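Local atomic coordinates of phosphotriesterase homology protein (Escherichia coli, PDB entry 1BF6), a protein that catalyses the hydrolysis of phosphorylated glyceryl acetates and of aromatic acetates and propionates, using two zinc ions in each subunit. Residues 80-85 against 98-103; 107-112 against 148-153; 120-125 against 144-149; 138-143 against 154-159; 166-171 against 181-186. All coordinates share one frame; numbering follows the deposited sequence.

Contact 1: residues 80-85 against 98-103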
# COMPACT_ATOMS: atom_id res chain seq x y z
N THR A 80 2.03 8.34 -6.35
CA THR A 80 2.74 9.62 -6.27
C THR A 80 2.71 10.09 -4.82
O THR A 80 1.71 9.89 -4.12
CB THR A 80 2.13 10.74 -7.19
OG1 THR A 80 2.89 11.95 -7.02
CG2 THR A 80 0.67 11.03 -6.82
N GLY A 81 3.81 10.67 -4.35
CA GLY A 81 3.83 11.17 -2.98
C GLY A 81 5.23 11.25 -2.39
O GLY A 81 6.22 11.24 -3.12
N TYR A 82 5.28 11.41 -1.07
CA TYR A 82 6.55 11.46 -0.33
C TYR A 82 6.41 10.48 0.83
O TYR A 82 5.35 10.38 1.46
CB TYR A 82 6.88 12.88 0.13
CG TYR A 82 7.46 13.73 -0.99
CD1 TYR A 82 6.62 14.46 -1.85
CD2 TYR A 82 8.84 13.78 -1.22
CE1 TYR A 82 7.15 15.20 -2.91
CE2 TYR A 82 9.38 14.52 -2.27
CZ TYR A 82 8.53 15.23 -3.11
OH TYR A 82 9.05 15.92 -4.19
N TYR A 83 7.50 9.77 1.11
CA TYR A 83 7.54 8.71 2.12
C TYR A 83 7.39 9.06 3.61
O TYR A 83 6.29 9.01 4.15
CB TYR A 83 8.79 7.86 1.85
CG TYR A 83 8.84 6.52 2.55
CD1 TYR A 83 7.67 5.86 2.94
CD2 TYR A 83 10.06 5.92 2.83
CE1 TYR A 83 7.74 4.63 3.59
CE2 TYR A 83 10.14 4.70 3.46
CZ TYR A 83 8.98 4.06 3.85
OH TYR A 83 9.08 2.87 4.52
N GLN A 84 8.50 9.27 4.31
CA GLN A 84 8.47 9.64 5.72
C GLN A 84 9.69 10.51 6.01
O GLN A 84 10.61 10.60 5.19
CB GLN A 84 8.42 8.42 6.65
CG GLN A 84 9.49 7.40 6.40
CD GLN A 84 9.47 6.32 7.45
OE1 GLN A 84 9.58 6.59 8.64
NE2 GLN A 84 9.34 5.07 7.01
N ASP A 85 9.68 11.14 7.18
CA ASP A 85 10.72 12.07 7.59
C ASP A 85 12.17 11.70 7.29
O ASP A 85 12.87 12.43 6.58
CB ASP A 85 10.57 12.44 9.05
CG ASP A 85 11.21 13.77 9.36
OD1 ASP A 85 10.56 14.82 9.11
OD2 ASP A 85 12.38 13.78 9.79
N GLN A 98 2.10 23.97 -1.56
CA GLN A 98 1.44 24.10 -2.86
C GLN A 98 2.28 23.46 -3.97
O GLN A 98 1.74 22.83 -4.89
CB GLN A 98 1.19 25.58 -3.23
CG GLN A 98 0.09 26.26 -2.44
CD GLN A 98 0.54 26.78 -1.09
OE1 GLN A 98 1.74 26.86 -0.79
NE2 GLN A 98 -0.43 27.13 -0.26
N GLU A 99 3.59 23.64 -3.91
CA GLU A 99 4.46 23.04 -4.92
C GLU A 99 4.43 21.51 -4.79
O GLU A 99 4.38 20.80 -5.80
CB GLU A 99 5.89 23.59 -4.79
CG GLU A 99 6.06 25.02 -5.32
CD GLU A 99 7.39 25.65 -4.94
OE1 GLU A 99 7.84 25.46 -3.80
OE2 GLU A 99 7.98 26.36 -5.79
N LEU A 100 4.42 21.02 -3.55
CA LEU A 100 4.37 19.57 -3.31
C LEU A 100 3.06 19.00 -3.91
O LEU A 100 3.08 18.02 -4.65
CB LEU A 100 4.49 19.24 -1.82
CG LEU A 100 5.82 19.63 -1.14
CD1 LEU A 100 5.80 19.25 0.33
CD2 LEU A 100 7.01 19.00 -1.86
N ALA A 101 1.94 19.69 -3.65
CA ALA A 101 0.63 19.28 -4.18
C ALA A 101 0.60 19.31 -5.71
O ALA A 101 0.07 18.40 -6.34
CB ALA A 101 -0.48 20.15 -3.62
N GLN A 102 1.18 20.35 -6.31
CA GLN A 102 1.21 20.46 -7.77
C GLN A 102 1.94 19.28 -8.39
O GLN A 102 1.55 18.78 -9.45
CB GLN A 102 1.90 21.76 -8.20
CG GLN A 102 1.13 23.03 -7.90
CD GLN A 102 1.95 24.28 -8.21
OE1 GLN A 102 3.19 24.23 -8.27
NE2 GLN A 102 1.27 25.39 -8.43
N GLU A 103 3.05 18.88 -7.77
CA GLU A 103 3.84 17.76 -8.25
C GLU A 103 2.99 16.49 -8.27
O GLU A 103 2.98 15.76 -9.26
CB GLU A 103 5.06 17.53 -7.36
CG GLU A 103 5.94 16.34 -7.79
CD GLU A 103 7.08 16.05 -6.81
OE1 GLU A 103 7.19 16.75 -5.79
OE2 GLU A 103 7.86 15.10 -7.07
O HOH W 1 7.74 12.91 -5.22
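Leu100 and Glu103, three residues apart on helix 97-109, bring this helix against Tyr82 in the loop that follows strand 75-80. Leu100 comes first and supplies the apolar half: its CD2 methyl stands 3.9 Å from Tyr82 CE1, approaching the ring obliquely, and the two side chains cross at about a right angle. Further along, Glu103 supplies the polar half. Its CG lies opposite the backbone N (chi1 179°) and the chain stays extended beyond, which carries the carboxylate the full length of the side chain toward the phenol. Tyr82 OH donates to Glu103 OE1 at 2.6 Å, a short bond that enters on the syn lone pair. OE1 meets the ring at its edge, in plane, while the ring and carboxylate planes stand 76° apart. The second oxygen faces a water, 2.9 Å from Glu103 OE2 and 3.1 Å from Gly81 O; the same water lies above one face of the Tyr82 ring, offset toward the rim. A phenylalanine in place of Tyr82 would keep the ring beside Leu100 but would probably leave Glu103 OE1 and His91 NE2 without the hydroxyl they share. Tyr82 also rests on Val139 and Leu100 on Ala142, while Thr80 OG1 is hydrogen-bonded to Glu107, one turn further along helix 97-109; the contact fastens the loop at the C-terminal end of a barrel strand to helix 97-109, with helix 134-150 packed beside both.

Contact 2: residues 107-112 against 148-153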
# COMPACT_ATOMS: atom_id res chain seq x y z
N GLU A 107 1.71 14.24 -11.57
CA GLU A 107 2.11 12.85 -11.70
C GLU A 107 0.86 12.01 -11.98
O GLU A 107 0.93 11.01 -12.70
CB GLU A 107 2.87 12.37 -10.46
CG GLU A 107 4.31 12.92 -10.41
CD GLU A 107 5.30 12.02 -9.67
OE1 GLU A 107 4.94 11.45 -8.62
OE2 GLU A 107 6.45 11.91 -10.14
N ILE A 108 -0.28 12.48 -11.46
CA ILE A 108 -1.58 11.83 -11.65
C ILE A 108 -2.16 12.15 -13.03
O ILE A 108 -2.66 11.26 -13.72
CB ILE A 108 -2.58 12.30 -10.56
CG1 ILE A 108 -2.26 11.64 -9.23
CG2 ILE A 108 -4.04 12.08 -10.99
CD1 ILE A 108 -3.00 12.25 -8.06
N GLU A 109 -2.04 13.42 -13.44
CA GLU A 109 -2.60 13.91 -14.70
C GLU A 109 -1.77 13.76 -15.96
O GLU A 109 -2.31 13.44 -17.01
CB GLU A 109 -3.04 15.39 -14.57
CG GLU A 109 -3.98 15.69 -13.40
CD GLU A 109 -5.42 15.27 -13.66
OE1 GLU A 109 -5.66 14.35 -14.46
OE2 GLU A 109 -6.33 15.88 -13.06
N GLN A 110 -0.46 14.02 -15.88
CA GLN A 110 0.40 13.93 -17.06
C GLN A 110 1.21 12.65 -17.20
O GLN A 110 1.32 12.10 -18.29
CB GLN A 110 1.36 15.13 -17.11
CG GLN A 110 0.72 16.49 -16.87
CD GLN A 110 -0.49 16.75 -17.75
OE1 GLN A 110 -0.48 16.47 -18.96
NE2 GLN A 110 -1.55 17.28 -17.15
N GLY A 111 1.84 12.21 -16.11
CA GLY A 111 2.65 11.00 -16.18
C GLY A 111 3.78 10.98 -15.18
O GLY A 111 4.08 11.97 -14.50
N ILE A 112 4.40 9.81 -15.05
CA ILE A 112 5.51 9.64 -14.13
C ILE A 112 6.78 9.15 -14.82
O ILE A 112 6.72 8.44 -15.82
CB ILE A 112 5.17 8.70 -12.95
CG1 ILE A 112 4.71 7.33 -13.46
CG2 ILE A 112 4.15 9.35 -12.02
CD1 ILE A 112 4.59 6.29 -12.35
N ASN A 148 -8.15 16.64 -3.13
CA ASN A 148 -9.29 17.53 -3.29
C ASN A 148 -9.41 18.04 -4.73
O ASN A 148 -10.49 18.41 -5.18
CB ASN A 148 -9.23 18.69 -2.28
CG ASN A 148 -9.43 18.23 -0.83
OD1 ASN A 148 -9.96 17.15 -0.58
ND2 ASN A 148 -8.97 19.03 0.11
N GLN A 149 -8.32 17.98 -5.48
CA GLN A 149 -8.36 18.45 -6.86
C GLN A 149 -8.60 17.31 -7.86
O GLN A 149 -9.32 17.49 -8.85
CB GLN A 149 -7.05 19.17 -7.22
CG GLN A 149 -6.85 20.51 -6.52
CD GLN A 149 -8.01 21.49 -6.78
OE1 GLN A 149 -8.42 21.70 -7.92
NE2 GLN A 149 -8.55 22.07 -5.72
N THR A 150 -8.02 16.15 -7.59
CA THR A 150 -8.11 15.02 -8.52
C THR A 150 -9.05 13.90 -8.13
O THR A 150 -9.42 13.09 -8.98
CB THR A 150 -6.72 14.37 -8.74
OG1 THR A 150 -6.27 13.79 -7.51
CG2 THR A 150 -5.70 15.41 -9.22
N GLY A 151 -9.39 13.82 -6.85
CA GLY A 151 -10.27 12.77 -6.38
C GLY A 151 -9.57 11.43 -6.20
O GLY A 151 -10.20 10.49 -5.72
N ARG A 152 -8.30 11.32 -6.58
CA ARG A 152 -7.59 10.04 -6.42
C ARG A 152 -7.42 9.75 -4.92
O ARG A 152 -7.14 10.65 -4.12
CB ARG A 152 -6.24 10.02 -7.15
CG ARG A 152 -6.33 10.23 -8.66
CD ARG A 152 -7.42 9.40 -9.33
NE ARG A 152 -7.23 7.97 -9.15
CZ ARG A 152 -8.21 7.08 -8.99
NH1 ARG A 152 -9.48 7.47 -9.00
NH2 ARG A 152 -7.93 5.80 -8.80
N PRO A 153 -7.59 8.48 -4.52
CA PRO A 153 -7.47 8.13 -3.10
C PRO A 153 -6.06 8.25 -2.50
O PRO A 153 -5.07 8.39 -3.22
CB PRO A 153 -8.01 6.69 -3.07
CG PRO A 153 -7.59 6.15 -4.35
CD PRO A 153 -7.88 7.28 -5.33
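Ile108 and Thr150 mark the closest backbone approach here, their CA atoms 7.9 Å apart, where two outer helices of the TIM barrel, 97-109 and 134-150, lie side by side near their C-terminal ends. Past each of them a glycine with positive phi, Gly111 (152°) and Gly151 (79°), is the first residue to leave helical geometry and turns the chain off the helix. Ile108 carries the apolar packing. It meets Thr150 tip to tip, CD1 standing 3.7 Å from Thr150 OG1, and its other branch, CG2, lies 3.8 Å from Arg152 CG. Both branches abut that same arginine methylene, Ile108 CD1 lying 3.9 Å from Arg152 CG. On the solvent side Glu109 and Thr150 run alongside one another, pointing contrary ways, OE2 coming near the CG2 methyl without a polar bond. The Thr150 hydroxyl looks back to its own helix: with chi1 at 65° OG1 sits between the backbone N and the carbonyl carbon, bonds to Ala146 O, and takes a weak bond from Arg152 N at 3.3 Å. Replacing Ile108 with an alanine is likely to open a gap between the helices and strip Thr150 and the Arg152 methylenes of their apolar cover. Arg152 bends at chi2 and chi3, its NE bonding to Gly120 O and its NH2 to Phe290 O, and Pro153 CD lies 3.7 Å above the guanidinium plane, over its centre.

Contact 3: residues 120-125 against 144-149. With ZN (zinc ion), chain C; ZN (zinc ion), chain D.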
# COMPACT_ATOMS: atom_id res chain seq x y z
N GLY A 120 -2.00 6.52 -10.14
CA GLY A 120 -3.41 6.32 -9.89
C GLY A 120 -3.82 6.49 -8.44
O GLY A 120 -5.01 6.41 -8.13
N ILE A 121 -2.86 6.75 -7.56
CA ILE A 121 -3.13 6.92 -6.13
C ILE A 121 -2.01 7.77 -5.50
O ILE A 121 -0.91 7.83 -6.04
CB ILE A 121 -3.20 5.50 -5.41
CG1 ILE A 121 -3.77 5.61 -4.00
CG2 ILE A 121 -1.82 4.84 -5.38
CD1 ILE A 121 -4.19 4.26 -3.40
N ILE A 122 -2.35 8.50 -4.44
CA ILE A 122 -1.39 9.34 -3.71
C ILE A 122 -0.95 8.40 -2.61
O ILE A 122 -1.69 8.13 -1.65
CB ILE A 122 -2.06 10.59 -3.11
CG1 ILE A 122 -2.60 11.48 -4.23
CG2 ILE A 122 -1.09 11.32 -2.17
CD1 ILE A 122 -3.74 12.36 -3.78
N ALA A 123 0.29 7.95 -2.69
CA ALA A 123 0.71 6.92 -1.73
C ALA A 123 2.23 6.71 -1.74
O ALA A 123 2.82 7.19 -2.68
CB ALA A 123 0.13 5.59 -2.24
N GLU A 124 2.93 5.84 -1.01
CA GLU A 124 2.64 5.59 0.33
C GLU A 124 3.04 6.78 1.20
O GLU A 124 4.23 7.09 1.15
CB GLU A 124 3.01 4.27 1.06
CG GLU A 124 4.53 4.00 1.06
CD GLU A 124 4.72 2.64 1.83
OE1 GLU A 124 4.27 2.90 2.91
OE2 GLU A 124 5.29 1.97 0.99
N ILE A 125 2.08 7.54 1.72
CA ILE A 125 2.45 8.70 2.52
C ILE A 125 2.50 8.31 3.97
O ILE A 125 1.51 7.88 4.56
CB ILE A 125 1.57 9.94 2.18
CG1 ILE A 125 0.11 9.71 2.55
CG2 ILE A 125 1.64 10.23 0.66
CD1 ILE A 125 -0.74 10.97 2.40
N ALA A 144 -3.74 15.99 0.81
CA ALA A 144 -5.12 16.41 0.94
C ALA A 144 -5.45 17.34 -0.23
O ALA A 144 -6.41 17.11 -0.96
CB ALA A 144 -5.33 17.11 2.26
N LEU A 145 -4.60 18.34 -0.47
CA LEU A 145 -4.81 19.28 -1.58
C LEU A 145 -4.87 18.58 -2.93
O LEU A 145 -5.74 18.89 -3.75
CB LEU A 145 -3.71 20.35 -1.61
CG LEU A 145 -3.63 21.21 -0.34
CD1 LEU A 145 -2.53 22.27 -0.49
CD2 LEU A 145 -5.00 21.86 -0.08
N ALA A 146 -3.95 17.64 -3.17
CA ALA A 146 -3.93 16.92 -4.44
C ALA A 146 -5.18 16.04 -4.61
O ALA A 146 -5.71 15.90 -5.71
CB ALA A 146 -2.67 16.06 -4.55
N HIS A 147 -5.66 15.47 -3.50
CA HIS A 147 -6.84 14.62 -3.53
C HIS A 147 -8.09 15.47 -3.77
O HIS A 147 -9.00 15.05 -4.49
CB HIS A 147 -6.99 13.86 -2.21
CG HIS A 147 -8.38 13.36 -1.97
ND1 HIS A 147 -8.93 12.32 -2.70
CD2 HIS A 147 -9.36 13.81 -1.16
CE1 HIS A 147 -10.19 12.15 -2.34
NE2 HIS A 147 -10.48 13.04 -1.41
N ASN A 148 -8.15 16.64 -3.13
CA ASN A 148 -9.29 17.53 -3.29
C ASN A 148 -9.41 18.04 -4.73
O ASN A 148 -10.49 18.41 -5.18
CB ASN A 148 -9.23 18.69 -2.28
CG ASN A 148 -9.43 18.23 -0.83
OD1 ASN A 148 -9.96 17.15 -0.58
ND2 ASN A 148 -8.97 19.03 0.11
N GLN A 149 -8.32 17.98 -5.48
CA GLN A 149 -8.36 18.45 -6.86
C GLN A 149 -8.60 17.31 -7.86
O GLN A 149 -9.32 17.49 -8.85
CB GLN A 149 -7.05 19.17 -7.22
CG GLN A 149 -6.85 20.51 -6.52
CD GLN A 149 -8.01 21.49 -6.78
OE1 GLN A 149 -8.42 21.70 -7.92
NE2 GLN A 149 -8.55 22.07 -5.72
ZN ZN C . 5.47 -0.36 1.44
ZN ZN D . 5.05 1.36 4.28
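Ile122 reaches Ala146 and His147 because its CG1 lies anti to the carbonyl carbon (chi1 -64°) and CD1 continues outward from it (chi2 155°), which drives that single methyl into the helix. There Ile122 CD1 stands 3.9 Å from Ala146 CB and 3.7 Å from His147 N, so it rests partly on side chain and partly on bare helix backbone; the CA atoms of Ile122 and His147 are 7.6 Å apart. Of the His147 side chain only CB touches the methyl, 3.9 Å from Ile122 CD1; the ring leads away to bond through ND1 to Arg152 O. His147 and Asn148 are known to bind beta-D-glucose.

Two residues on from Ile122, Glu124 faces the other way, into the barrel. Residues so spaced would share a side on a regular strand, and the cis peptide between Ala123 and Glu124 is consistent with the switch. The glutamate chain is extended beyond CG and its carboxylate bridges the two metals: Glu124 OE2 lies 2.4 Å from the zinc ion of chain C, and Glu124 OE1 lies 2.2 Å from the zinc ion of chain D. The first zinc is completed by His11, His13 and Asp242, the second by His157 and His185. One strand thus joins the metal centre inside to the helix outside.

Strand 122-126 is bonded through its backbone to Thr80 on one side and to Pro153 and Ser155 on the other, while Ile122 also touches Met104 and Ile108, placing it between helices 97-109 and 134-150.

Contact 4: residues 138-143 against 154-159. With ZN (zinc ion), chain D.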
# COMPACT_ATOMS: atom_id res chain seq x y z
N LYS A 138 3.20 18.43 6.60
CA LYS A 138 3.19 19.21 5.36
C LYS A 138 2.90 18.30 4.17
O LYS A 138 2.13 18.66 3.27
CB LYS A 138 4.55 19.88 5.18
CG LYS A 138 4.68 20.81 3.99
CD LYS A 138 6.15 21.23 3.89
CE LYS A 138 6.36 22.40 2.96
NZ LYS A 138 7.80 22.80 3.01
N VAL A 139 3.52 17.12 4.15
CA VAL A 139 3.27 16.18 3.05
C VAL A 139 1.79 15.71 3.08
O VAL A 139 1.15 15.64 2.04
CB VAL A 139 4.27 14.98 3.09
CG1 VAL A 139 3.77 13.84 2.18
CG2 VAL A 139 5.65 15.44 2.60
N PHE A 140 1.26 15.42 4.26
CA PHE A 140 -0.14 15.00 4.37
C PHE A 140 -1.10 16.13 3.93
O PHE A 140 -2.14 15.86 3.33
CB PHE A 140 -0.45 14.53 5.79
CG PHE A 140 -0.26 13.04 5.98
CD1 PHE A 140 1.02 12.49 6.01
CD2 PHE A 140 -1.36 12.19 6.09
CE1 PHE A 140 1.20 11.10 6.14
CE2 PHE A 140 -1.19 10.80 6.21
CZ PHE A 140 0.10 10.26 6.24
N ILE A 141 -0.75 17.38 4.22
CA ILE A 141 -1.60 18.50 3.79
C ILE A 141 -1.57 18.61 2.26
O ILE A 141 -2.61 18.80 1.62
CB ILE A 141 -1.21 19.83 4.48
CG1 ILE A 141 -1.50 19.71 5.97
CG2 ILE A 141 -2.00 21.00 3.87
CD1 ILE A 141 -0.85 20.77 6.82
N ALA A 142 -0.38 18.43 1.68
CA ALA A 142 -0.22 18.47 0.23
C ALA A 142 -1.03 17.34 -0.40
O ALA A 142 -1.64 17.52 -1.44
CB ALA A 142 1.25 18.33 -0.14
N ALA A 143 -1.03 16.18 0.25
CA ALA A 143 -1.77 15.01 -0.24
C ALA A 143 -3.27 15.35 -0.26
O ALA A 143 -3.94 15.10 -1.26
CB ALA A 143 -1.50 13.79 0.65
N ILE A 154 -6.03 8.28 -1.18
CA ILE A 154 -4.78 8.39 -0.42
C ILE A 154 -4.54 7.07 0.32
O ILE A 154 -5.44 6.54 0.97
CB ILE A 154 -4.89 9.56 0.60
CG1 ILE A 154 -4.98 10.89 -0.16
CG2 ILE A 154 -3.75 9.52 1.62
CD1 ILE A 154 -5.38 12.06 0.70
N SER A 155 -3.31 6.56 0.22
CA SER A 155 -2.92 5.31 0.87
C SER A 155 -1.70 5.63 1.75
O SER A 155 -0.68 6.09 1.25
CB SER A 155 -2.57 4.27 -0.19
OG SER A 155 -2.20 3.04 0.42
N THR A 156 -1.81 5.35 3.04
CA THR A 156 -0.74 5.69 3.98
C THR A 156 0.19 4.59 4.50
O THR A 156 -0.04 3.41 4.28
CB THR A 156 -1.34 6.41 5.21
OG1 THR A 156 -1.84 5.44 6.14
CG2 THR A 156 -2.49 7.37 4.81
N HIS A 157 1.23 5.03 5.22
CA HIS A 157 2.21 4.16 5.89
C HIS A 157 2.19 4.54 7.36
O HIS A 157 2.43 5.71 7.70
CB HIS A 157 3.65 4.40 5.36
CG HIS A 157 4.75 3.91 6.28
ND1 HIS A 157 5.54 2.83 5.95
CD2 HIS A 157 5.20 4.45 7.44
CE1 HIS A 157 6.45 2.74 6.90
NE2 HIS A 157 6.28 3.69 7.83
N THR A 158 1.83 3.61 8.24
CA THR A 158 1.91 3.88 9.66
C THR A 158 3.15 3.09 10.10
O THR A 158 3.36 1.96 9.64
CB THR A 158 0.67 3.44 10.50
OG1 THR A 158 0.45 2.03 10.39
CG2 THR A 158 -0.58 4.22 10.10
N SER A 159 4.00 3.73 10.88
CA SER A 159 5.21 3.09 11.39
C SER A 159 4.86 2.24 12.59
O SER A 159 4.47 2.74 13.65
CB SER A 159 6.26 4.15 11.73
OG SER A 159 6.87 4.63 10.55
ZN ZN D . 5.05 1.36 4.28
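The beta-alpha-beta unit of strand 122-126, helix 134-150 and strand 154-157, part of the TIM barrel, is closed here as Phe140 and Ala143 settle on Thr156 and Ile154. The nearest CA pair is Ala143 and Ile154, 7.3 Å apart; Phe140 and Thr156 are spaced more widely, and the ring fills the added distance. Phe140 CE2 stands 3.9 Å from Thr156 CG2, the side chains crossing at about a right angle and the methyl meeting the ring obliquely. That methyl is presented to the helix because CG2 lies anti to the carbonyl carbon, while OG1 is left to bond to Gln167 of the next helix. At the start of the strand Ile154 CD1 lies 3.9 Å from Ala143 O and 4.2 Å from Ala143 CB, purely by packing.

Beyond this apolar layer the strand delivers a metal ligand, with His157 ND1 2.3 Å from the zinc ion that Glu124 and His185 also bind. The rotation of this imidazole is fixed from its far side as well: His157 NE2 donates to Ser159 OG at 2.9 Å, with an N-H...O angle of 144° and the oxygen only 9° out of the ring plane.

Contact 5: residues 166-171 against 181-186. With ZN (zinc ion), chain D.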
# COMPACT_ATOMS: atom_id res chain seq x y z
N GLU A 166 -4.39 9.81 14.01
CA GLU A 166 -3.84 11.17 13.84
C GLU A 166 -3.77 11.53 12.36
O GLU A 166 -4.04 12.68 11.98
CB GLU A 166 -2.45 11.28 14.48
CG GLU A 166 -2.47 11.39 16.00
CD GLU A 166 -2.58 10.05 16.72
OE1 GLU A 166 -2.62 8.99 16.06
OE2 GLU A 166 -2.62 10.07 17.96
N GLN A 167 -3.41 10.56 11.52
CA GLN A 167 -3.34 10.77 10.08
C GLN A 167 -4.74 11.10 9.55
O GLN A 167 -4.89 11.96 8.69
CB GLN A 167 -2.86 9.52 9.34
CG GLN A 167 -1.44 9.06 9.64
CD GLN A 167 -1.05 7.83 8.83
OE1 GLN A 167 -1.91 7.17 8.23
NE2 GLN A 167 0.23 7.53 8.78
N LEU A 168 -5.74 10.37 10.03
CA LEU A 168 -7.12 10.56 9.58
C LEU A 168 -7.68 11.92 10.01
O LEU A 168 -8.36 12.58 9.22
CB LEU A 168 -8.02 9.43 10.08
CG LEU A 168 -7.71 8.02 9.54
CD1 LEU A 168 -8.75 7.04 10.09
CD2 LEU A 168 -7.73 8.02 8.02
N ALA A 169 -7.38 12.32 11.25
CA ALA A 169 -7.82 13.60 11.79
C ALA A 169 -7.21 14.75 10.98
O ALA A 169 -7.89 15.74 10.66
CB ALA A 169 -7.42 13.72 13.26
N LEU A 170 -5.93 14.61 10.62
CA LEU A 170 -5.23 15.62 9.82
C LEU A 170 -5.85 15.74 8.42
O LEU A 170 -6.15 16.84 7.93
CB LEU A 170 -3.74 15.28 9.71
CG LEU A 170 -2.83 16.28 8.98
CD1 LEU A 170 -2.84 17.62 9.73
CD2 LEU A 170 -1.41 15.74 8.92
N LEU A 171 -6.07 14.60 7.78
CA LEU A 171 -6.64 14.58 6.44
C LEU A 171 -8.08 15.13 6.42
O LEU A 171 -8.43 15.91 5.55
CB LEU A 171 -6.56 13.18 5.84
CG LEU A 171 -5.14 12.69 5.53
CD1 LEU A 171 -5.16 11.22 5.14
CD2 LEU A 171 -4.51 13.53 4.42
N VAL A 181 -9.59 7.27 1.95
CA VAL A 181 -8.29 7.04 2.59
C VAL A 181 -8.20 5.58 3.10
O VAL A 181 -9.16 5.03 3.64
CB VAL A 181 -8.11 7.97 3.82
CG1 VAL A 181 -6.78 7.69 4.52
CG2 VAL A 181 -8.19 9.44 3.40
N THR A 182 -7.04 4.96 2.89
CA THR A 182 -6.80 3.60 3.37
C THR A 182 -5.51 3.65 4.22
O THR A 182 -4.49 4.15 3.76
CB THR A 182 -6.72 2.57 2.22
OG1 THR A 182 -6.58 1.25 2.77
CG2 THR A 182 -5.56 2.86 1.27
N VAL A 183 -5.60 3.21 5.47
CA VAL A 183 -4.48 3.24 6.41
C VAL A 183 -3.60 1.98 6.34
O VAL A 183 -4.04 0.88 6.68
CB VAL A 183 -4.98 3.44 7.86
CG1 VAL A 183 -3.81 3.52 8.83
CG2 VAL A 183 -5.81 4.72 7.95
N GLY A 184 -2.34 2.17 5.93
CA GLY A 184 -1.42 1.06 5.78
C GLY A 184 -0.76 0.57 7.06
O GLY A 184 -0.60 1.32 8.02
N HIS A 185 -0.39 -0.71 7.06
CA HIS A 185 0.28 -1.36 8.19
C HIS A 185 -0.43 -1.31 9.53
O HIS A 185 0.18 -0.96 10.54
CB HIS A 185 1.69 -0.80 8.37
CG HIS A 185 2.40 -0.55 7.09
ND1 HIS A 185 2.31 -1.35 5.98
CD2 HIS A 185 3.18 0.50 6.73
CE1 HIS A 185 2.99 -0.77 5.01
NE2 HIS A 185 3.53 0.34 5.45
N CYS A 186 -1.70 -1.67 9.57
CA CYS A 186 -2.43 -1.66 10.84
C CYS A 186 -2.24 -2.97 11.58
O CYS A 186 -2.71 -3.12 12.71
CB CYS A 186 -3.93 -1.45 10.60
SG CYS A 186 -4.37 0.13 9.86
ZN ZN D . 5.05 1.36 4.28
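Leu168 CD2 makes the tightest contact, 3.6 Å from Val181 CG1, and the same methyl lies 3.8 Å from Val183 CG2, so one leucine branch bridges two alternate valines of the strand. Leu168 and Val181 pass flank to flank with their ends pointing contrary ways. Leu171, one turn along the helix, adds its CD1 at 3.9 Å from both Val181 CG1 and Val181 CG2. Val183 has CG1 anti to the backbone N (chi1 -178°), which turns CG1 to Gln167 and CG2 to Leu168, whereas both methyls of Val181 meet Leu171. Gln167 only grazes Val183 CG1 with OE1; its amide serves strand 154-157, bonding to Thr156 OG1 and, through NE2, to His157 O.

The layout is nearly antiparallel, as expected of the return helix in a beta-alpha-beta unit of the TIM barrel, here strand 154-157, helix 164-173 and strand 181-183: the axes of helix 166-171 and strand 181-183 run at 164°, 10.1 Å apart at their closest. Past the strand, His185 binds zinc through NE2 at 2.2 Å, and its ND1 is hydrogen-bonded to Asp208, consistent with a second-shell residue orienting the ring.

Strand 181-183 lies between strands 154-157 and 204-207, with Met198 of helix 192-200 also touching Leu168 and Val183, and Phe140 of helix 134-150 touching Gln167 and Leu171.

In the fold
Contacts 3, 4 and 5 are buried helix-on-strand packing, centred 12 to 13 Å from the centre of the chain; they pack helices on neighbouring strands of one parallel sheet, and each includes a ligand of the zinc ion of chain D. Contacts 3 and 4 press the same helix, 134-150, on neighbouring strands. Contacts 1 and 2 lie farther out, at about 16 and 17 Å, and share helix 97-109. Contact 2 is the partly exposed one, between helix ends, whereas contact 1 is buried and is alone in having a direct hydrogen bond between its segments. Elsewhere apolar carbons do most of the touching, and polar ends bond mainly outside the contact, several of them to residues of a neighbouring one.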